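Local coordinates for 2L protein (Yaba-like disease virus, PDB 3IT8) that probably binds host tumour necrosis factor, joining an MHC class I-like platform to an immunoglobulin-like domain, at residues 42-47 with 61-66; 108-113 with 139-144. All coordinates share one frame; numbering follows the deposited sequence.

Contact 1 of 2, residues 42-47 with 61-66; sequences GNVNFR and GNDYNF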
loop_
_atom_site.group_PDB
_atom_site.type_symbol
_atom_site.label_atom_id
_atom_site.label_comp_id
_atom_site.label_asym_id
_atom_site.label_seq_id
_atom_site.Cartn_x
_atom_site.Cartn_y
_atom_site.Cartn_z
ATOM N N GLY D 42 48.548 -13.868 3.495
ATOM C CA GLY D 42 48.076 -14.341 4.784
ATOM C C GLY D 42 47.784 -15.828 4.870
ATOM O O GLY D 42 47.623 -16.495 3.853
ATOM N N ASN D 43 47.728 -16.351 6.095
ATOM C CA ASN D 43 47.421 -17.765 6.348
ATOM C C ASN D 43 46.457 -17.844 7.506
ATOM O O ASN D 43 46.586 -17.094 8.483
ATOM C CB ASN D 43 48.654 -18.561 6.751
ATOM C CG ASN D 43 49.648 -18.700 5.635
ATOM O OD1 ASN D 43 49.286 -18.960 4.478
ATOM N ND2 ASN D 43 50.926 -18.547 5.969
ATOM N N VAL D 44 45.491 -18.746 7.419
ATOM C CA VAL D 44 44.546 -18.884 8.519
ATOM C C VAL D 44 45.238 -19.724 9.559
ATOM O O VAL D 44 45.617 -20.860 9.277
ATOM C CB VAL D 44 43.267 -19.600 8.090
ATOM C CG1 VAL D 44 42.377 -19.804 9.294
ATOM C CG2 VAL D 44 42.554 -18.784 7.036
ATOM N N ASN D 45 45.422 -19.169 10.751
ATOM C CA ASN D 45 46.093 -19.899 11.821
ATOM C C ASN D 45 45.077 -20.596 12.702
ATOM O O ASN D 45 45.338 -21.652 13.264
ATOM C CB ASN D 45 46.918 -18.956 12.694
ATOM C CG ASN D 45 47.787 -18.032 11.888
ATOM O OD1 ASN D 45 48.505 -18.463 10.988
ATOM N ND2 ASN D 45 47.738 -16.744 12.215
ATOM N N PHE D 46 43.904 -20.002 12.819
ATOM C CA PHE D 46 42.875 -20.567 13.661
ATOM C C PHE D 46 41.501 -20.413 13.051
ATOM O O PHE D 46 41.188 -19.416 12.390
ATOM C CB PHE D 46 42.892 -19.872 15.018
ATOM C CG PHE D 46 41.884 -20.407 15.978
ATOM C CD1 PHE D 46 42.220 -21.428 16.854
ATOM C CD2 PHE D 46 40.578 -19.916 15.988
ATOM C CE1 PHE D 46 41.271 -21.953 17.729
ATOM C CE2 PHE D 46 39.619 -20.436 16.856
ATOM C CZ PHE D 46 39.970 -21.457 17.728
ATOM N N ARG D 47 40.675 -21.416 13.287
ATOM C CA ARG D 47 39.295 -21.397 12.828
ATOM C C ARG D 47 38.439 -22.162 13.823
ATOM O O ARG D 47 38.645 -23.354 14.019
ATOM C CB ARG D 47 39.153 -22.046 11.466
ATOM C CG ARG D 47 37.711 -22.046 11.016
ATOM C CD ARG D 47 37.292 -20.671 10.532
ATOM N NE ARG D 47 37.462 -20.568 9.083
ATOM C CZ ARG D 47 37.801 -19.457 8.433
ATOM N NH1 ARG D 47 38.016 -18.332 9.102
ATOM N NH2 ARG D 47 37.923 -19.470 7.107
ATOM N N GLY D 61 35.002 -12.604 1.601
ATOM C CA GLY D 61 35.772 -13.668 0.978
ATOM C C GLY D 61 37.250 -13.332 0.911
ATOM O O GLY D 61 37.658 -12.267 1.370
ATOM N N ASN D 62 38.055 -14.227 0.340
ATOM C CA ASN D 62 39.503 -14.012 0.237
ATOM C C ASN D 62 40.064 -13.864 1.634
ATOM O O ASN D 62 40.834 -12.943 1.899
ATOM C CB ASN D 62 39.826 -12.732 -0.525
ATOM C CG ASN D 62 39.030 -12.593 -1.787
ATOM O OD1 ASN D 62 38.191 -13.432 -2.098
ATOM N ND2 ASN D 62 39.280 -11.522 -2.526
ATOM N N ASP D 63 39.677 -14.767 2.526
ATOM C CA ASP D 63 40.133 -14.705 3.897
ATOM C C ASP D 63 39.984 -13.275 4.372
ATOM O O ASP D 63 40.975 -12.613 4.689
ATOM C CB ASP D 63 41.587 -15.152 4.002
ATOM C CG ASP D 63 41.789 -16.554 3.493
ATOM O OD1 ASP D 63 41.105 -17.471 3.994
ATOM O OD2 ASP D 63 42.627 -16.740 2.586
ATOM N N TYR D 64 38.737 -12.801 4.377
ATOM C CA TYR D 64 38.410 -11.458 4.848
ATOM C C TYR D 64 39.174 -10.345 4.144
ATOM O O TYR D 64 39.494 -9.325 4.766
ATOM C CB TYR D 64 38.667 -11.352 6.358
ATOM C CG TYR D 64 37.991 -12.430 7.178
ATOM C CD1 TYR D 64 38.401 -13.759 7.095
ATOM C CD2 TYR D 64 36.924 -12.121 8.028
ATOM C CE1 TYR D 64 37.776 -14.753 7.825
ATOM C CE2 TYR D 64 36.287 -13.103 8.767
ATOM C CZ TYR D 64 36.718 -14.421 8.662
ATOM O OH TYR D 64 36.095 -15.404 9.405
ATOM N N ASN D 65 39.447 -10.527 2.852
ATOM C CA ASN D 65 40.191 -9.538 2.080
ATOM C C ASN D 65 41.473 -9.175 2.823
ATOM O O ASN D 65 41.894 -8.017 2.793
ATOM C CB ASN D 65 39.355 -8.278 1.890
ATOM C CG ASN D 65 38.083 -8.533 1.120
ATOM O OD1 ASN D 65 37.003 -8.180 1.570
ATOM N ND2 ASN D 65 38.202 -9.139 -0.052
ATOM N N PHE D 66 42.088 -10.156 3.491
ATOM C CA PHE D 66 43.308 -9.905 4.257
ATOM C C PHE D 66 44.478 -9.330 3.463
ATOM O O PHE D 66 45.063 -8.323 3.859
ATOM C CB PHE D 66 43.789 -11.166 4.960
ATOM C CG PHE D 66 44.962 -10.930 5.843
ATOM C CD1 PHE D 66 44.792 -10.437 7.124
ATOM C CD2 PHE D 66 46.246 -11.137 5.378
ATOM C CE1 PHE D 66 45.892 -10.151 7.935
ATOM C CE2 PHE D 66 47.355 -10.853 6.182
ATOM C CZ PHE D 66 47.176 -10.361 7.461
#

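Contact 2 of 2, residues 108-113 with 139-144; sequences GYVETA and GMLTVK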
loop_
_atom_site.group_PDB
_atom_site.type_symbol
_atom_site.label_atom_id
_atom_site.label_comp_id
_atom_site.label_asym_id
_atom_site.label_seq_id
_atom_site.Cartn_x
_atom_site.Cartn_y
_atom_site.Cartn_z
ATOM N N GLY D 108 33.257 1.295 12.041
ATOM C CA GLY D 108 34.417 1.039 11.216
ATOM C C GLY D 108 35.314 2.232 11.405
ATOM O O GLY D 108 35.011 3.315 10.908
ATOM N N TYR D 109 36.399 2.056 12.145
ATOM C CA TYR D 109 37.326 3.145 12.373
ATOM C C TYR D 109 38.765 2.662 12.365
ATOM O O TYR D 109 39.033 1.462 12.433
ATOM C CB TYR D 109 37.000 3.829 13.687
ATOM C CG TYR D 109 37.102 2.931 14.893
ATOM C CD1 TYR D 109 38.314 2.768 15.575
ATOM C CD2 TYR D 109 35.966 2.303 15.410
ATOM C CE1 TYR D 109 38.384 2.019 16.745
ATOM C CE2 TYR D 109 36.025 1.545 16.581
ATOM C CZ TYR D 109 37.232 1.412 17.244
ATOM O OH TYR D 109 37.278 0.697 18.417
ATOM N N VAL D 110 39.689 3.612 12.269
ATOM C CA VAL D 110 41.101 3.307 12.233
ATOM C C VAL D 110 41.745 3.907 13.459
ATOM O O VAL D 110 41.584 5.091 13.707
ATOM C CB VAL D 110 41.751 3.920 10.966
ATOM C CG1 VAL D 110 43.272 3.846 11.053
ATOM C CG2 VAL D 110 41.264 3.185 9.732
ATOM N N GLU D 111 42.444 3.091 14.243
ATOM C CA GLU D 111 43.148 3.608 15.407
ATOM C C GLU D 111 44.646 3.330 15.279
ATOM O O GLU D 111 45.078 2.465 14.518
ATOM C CB GLU D 111 42.605 3.030 16.709
ATOM C CG GLU D 111 42.586 1.544 16.770
ATOM C CD GLU D 111 42.060 1.042 18.097
ATOM O OE1 GLU D 111 41.091 1.649 18.622
ATOM O OE2 GLU D 111 42.608 0.031 18.606
ATOM N N THR D 112 45.422 4.098 16.032
ATOM C CA THR D 112 46.873 4.029 16.034
ATOM C C THR D 112 47.328 3.613 17.418
ATOM O O THR D 112 46.535 3.604 18.350
ATOM C CB THR D 112 47.429 5.422 15.657
ATOM O OG1 THR D 112 47.798 5.424 14.276
ATOM C CG2 THR D 112 48.596 5.817 16.511
ATOM N N ALA D 113 48.592 3.238 17.560
ATOM C CA ALA D 113 49.092 2.850 18.874
ATOM C C ALA D 113 48.951 4.055 19.818
ATOM O O ALA D 113 48.910 3.900 21.039
ATOM C CB ALA D 113 50.554 2.418 18.774
ATOM N N GLY D 139 47.366 7.168 2.489
ATOM C CA GLY D 139 46.953 5.785 2.371
ATOM C C GLY D 139 45.465 5.548 2.183
ATOM O O GLY D 139 44.802 6.192 1.361
ATOM N N MET D 140 44.941 4.609 2.962
ATOM C CA MET D 140 43.535 4.235 2.912
ATOM C C MET D 140 42.635 5.315 3.484
ATOM O O MET D 140 41.420 5.149 3.523
ATOM C CB MET D 140 43.312 2.968 3.723
ATOM C CG MET D 140 43.484 3.219 5.205
ATOM S SD MET D 140 42.769 1.944 6.246
ATOM C CE MET D 140 44.246 1.263 6.973
ATOM N N LEU D 141 43.224 6.416 3.931
ATOM C CA LEU D 141 42.443 7.485 4.531
ATOM C C LEU D 141 42.001 8.638 3.630
ATOM O O LEU D 141 41.271 9.515 4.084
ATOM C CB LEU D 141 43.192 8.034 5.743
ATOM C CG LEU D 141 43.388 7.048 6.902
ATOM C CD1 LEU D 141 44.242 7.684 7.986
ATOM C CD2 LEU D 141 42.032 6.655 7.463
ATOM N N THR D 142 42.422 8.655 2.368
ATOM C CA THR D 142 42.004 9.736 1.475
ATOM C C THR D 142 41.341 9.246 0.214
ATOM O O THR D 142 41.656 8.174 -0.287
ATOM C CB THR D 142 43.164 10.602 1.013
ATOM O OG1 THR D 142 44.076 10.793 2.094
ATOM C CG2 THR D 142 42.643 11.960 0.552
ATOM N N VAL D 143 40.428 10.052 -0.308
ATOM C CA VAL D 143 39.746 9.699 -1.535
ATOM C C VAL D 143 40.779 9.745 -2.663
ATOM O O VAL D 143 40.589 9.140 -3.725
ATOM C CB VAL D 143 38.614 10.685 -1.824
ATOM C CG1 VAL D 143 37.849 10.258 -3.082
ATOM C CG2 VAL D 143 37.691 10.757 -0.619
ATOM N N LYS D 144 41.877 10.454 -2.411
ATOM C CA LYS D 144 42.962 10.598 -3.381
ATOM C C LYS D 144 43.547 9.244 -3.774
ATOM O O LYS D 144 43.979 9.053 -4.910
ATOM C CB LYS D 144 44.078 11.470 -2.797
ATOM C CG LYS D 144 43.654 12.880 -2.408
ATOM C CD LYS D 144 43.399 13.763 -3.626
ATOM C CE LYS D 144 44.689 14.077 -4.370
ATOM N NZ LYS D 144 44.461 14.935 -5.565
#

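Contact 1 of 2, residues 42-47 with 61-66
At one margin of the MHC class I-like platform, Gly42, Val44 and Arg47 of the outermost strand 41-47 meet Phe66, Asp63 and Tyr64 of residues 61-66, where the chain leads into the long helix. The segment axes approach to 9.0 Å at 108°, so the helix runs across the strand and each contact is a separate point. Phe66 has CG anti to its backbone N (chi1 -175°), which carries the ring to the start of the strand segment. There its CD2 lies 3.7 Å and its CE2 3.8 Å from Gly42 CA, an oblique approach to bare backbone. Asn67 adds a polar tie by accepting a hydrogen bond from Gly42 N at its OD1. Midway, Val44 CG2 is 3.6 Å from Asp63 OD1, a methyl beside a carboxylate that is poorly ordered. At the far end Arg47 bends at chi2 and chi3, and its NH1 reaches the edge of the Tyr64 ring near the ring plane, 3.5 Å from OH and 3.8 Å from CE1. The guanidinium and ring planes stand 49° apart, which rules out a flat stack. Tyr64 OH is instead hydrogen-bonded to Asp23 OD2 and Thr31 OG1, and its ring meets Tyr5 edge-to-face. No hydrogen bond links the two segments, and Arg47 NH2 stops 4.9 Å from Asp63 OD1. The chemistry implies van der Waals packing at the Gly42 end and, at the Arg47 end, a loose approach to the Tyr64 edge, with any attraction to the poorly ordered Asp63 carboxylate long-range and probably weak.

Contact 2 of 2, residues 108-113 with 139-144
Val110 turns CG1 anti to its backbone N (chi1 169°), leaving CG2 beside that N as the methyl that meets both Met140 and Leu141. Met140 places CG between its own N and carbonyl carbon (chi1 69°), and the chain then runs nearly extended before bending at chi3 (113°). This path sends the thioether toward the strand with the terminal methyl folded aside: SD lies 4.0 Å from Val110 CG2, while Met140 CE is 4.5 Å from the same methyl. The two side chains cross at a slant, with sulfur as the nearest point. Leu141 does not aim its first side-chain bond, from CA to CB, at the strand, yet its CD2 reaches to 4.2 Å from Val110 CG2. The two partners approach that one methyl from different directions, since Met140 SD and Leu141 CD2 are themselves 4.9 Å apart. Across the contact the burial is modest, 107 Å² summed over both sides, and Val110 supplies 57 Å² of it; the CA atoms of Val110 and Leu141 remain 8.9 Å apart.

In the MHC class I-like fold, strand 103-112 belongs to the sheet floor and helix 61-82 lies over it; residues 140-141 form a 3-10 turn in the loop leading to helix 148-174. The turn comes in over the same face of the floor as the helix. Met140 packs on Leu72 and Met73 of helix 61-82, and its backbone N donates to Thr76 OG1, fixing the turn against that helix. Val110 also touches Leu91 and Leu93 of the adjoining strand, and Phe127 touches both Val110 and Leu141, so the apolar cluster extends across several strands of the sheet. The residues flanking Val110 serve the opposite face: Tyr109 touches Pro248, and Glu111 OE1 is hydrogen-bonded to Tyr243 OH in the Ig-like region.

Overall arrangement
Contact 1 and contact 2 follow one another along the chain and involve the same eight-stranded sheet, in which strand 41-47 is outermost and strand 103-112 lies third from the other margin. Their centres are 21 Å apart and their nearest atoms about 10 Å, so they do not touch. Helix 61-82 connects them: residues 61-66, at its N-terminal end, take part in contact 1, while its Leu72 and Met73 pack on Met140 of contact 2. Contact 1 is partly buried and includes charged groups; contact 2 is buried and apolar. The side chains of Arg47 and Val110 are each about 11 Å from an N-acetylglucosamine, a glycan constituent rather than a pocket ligand.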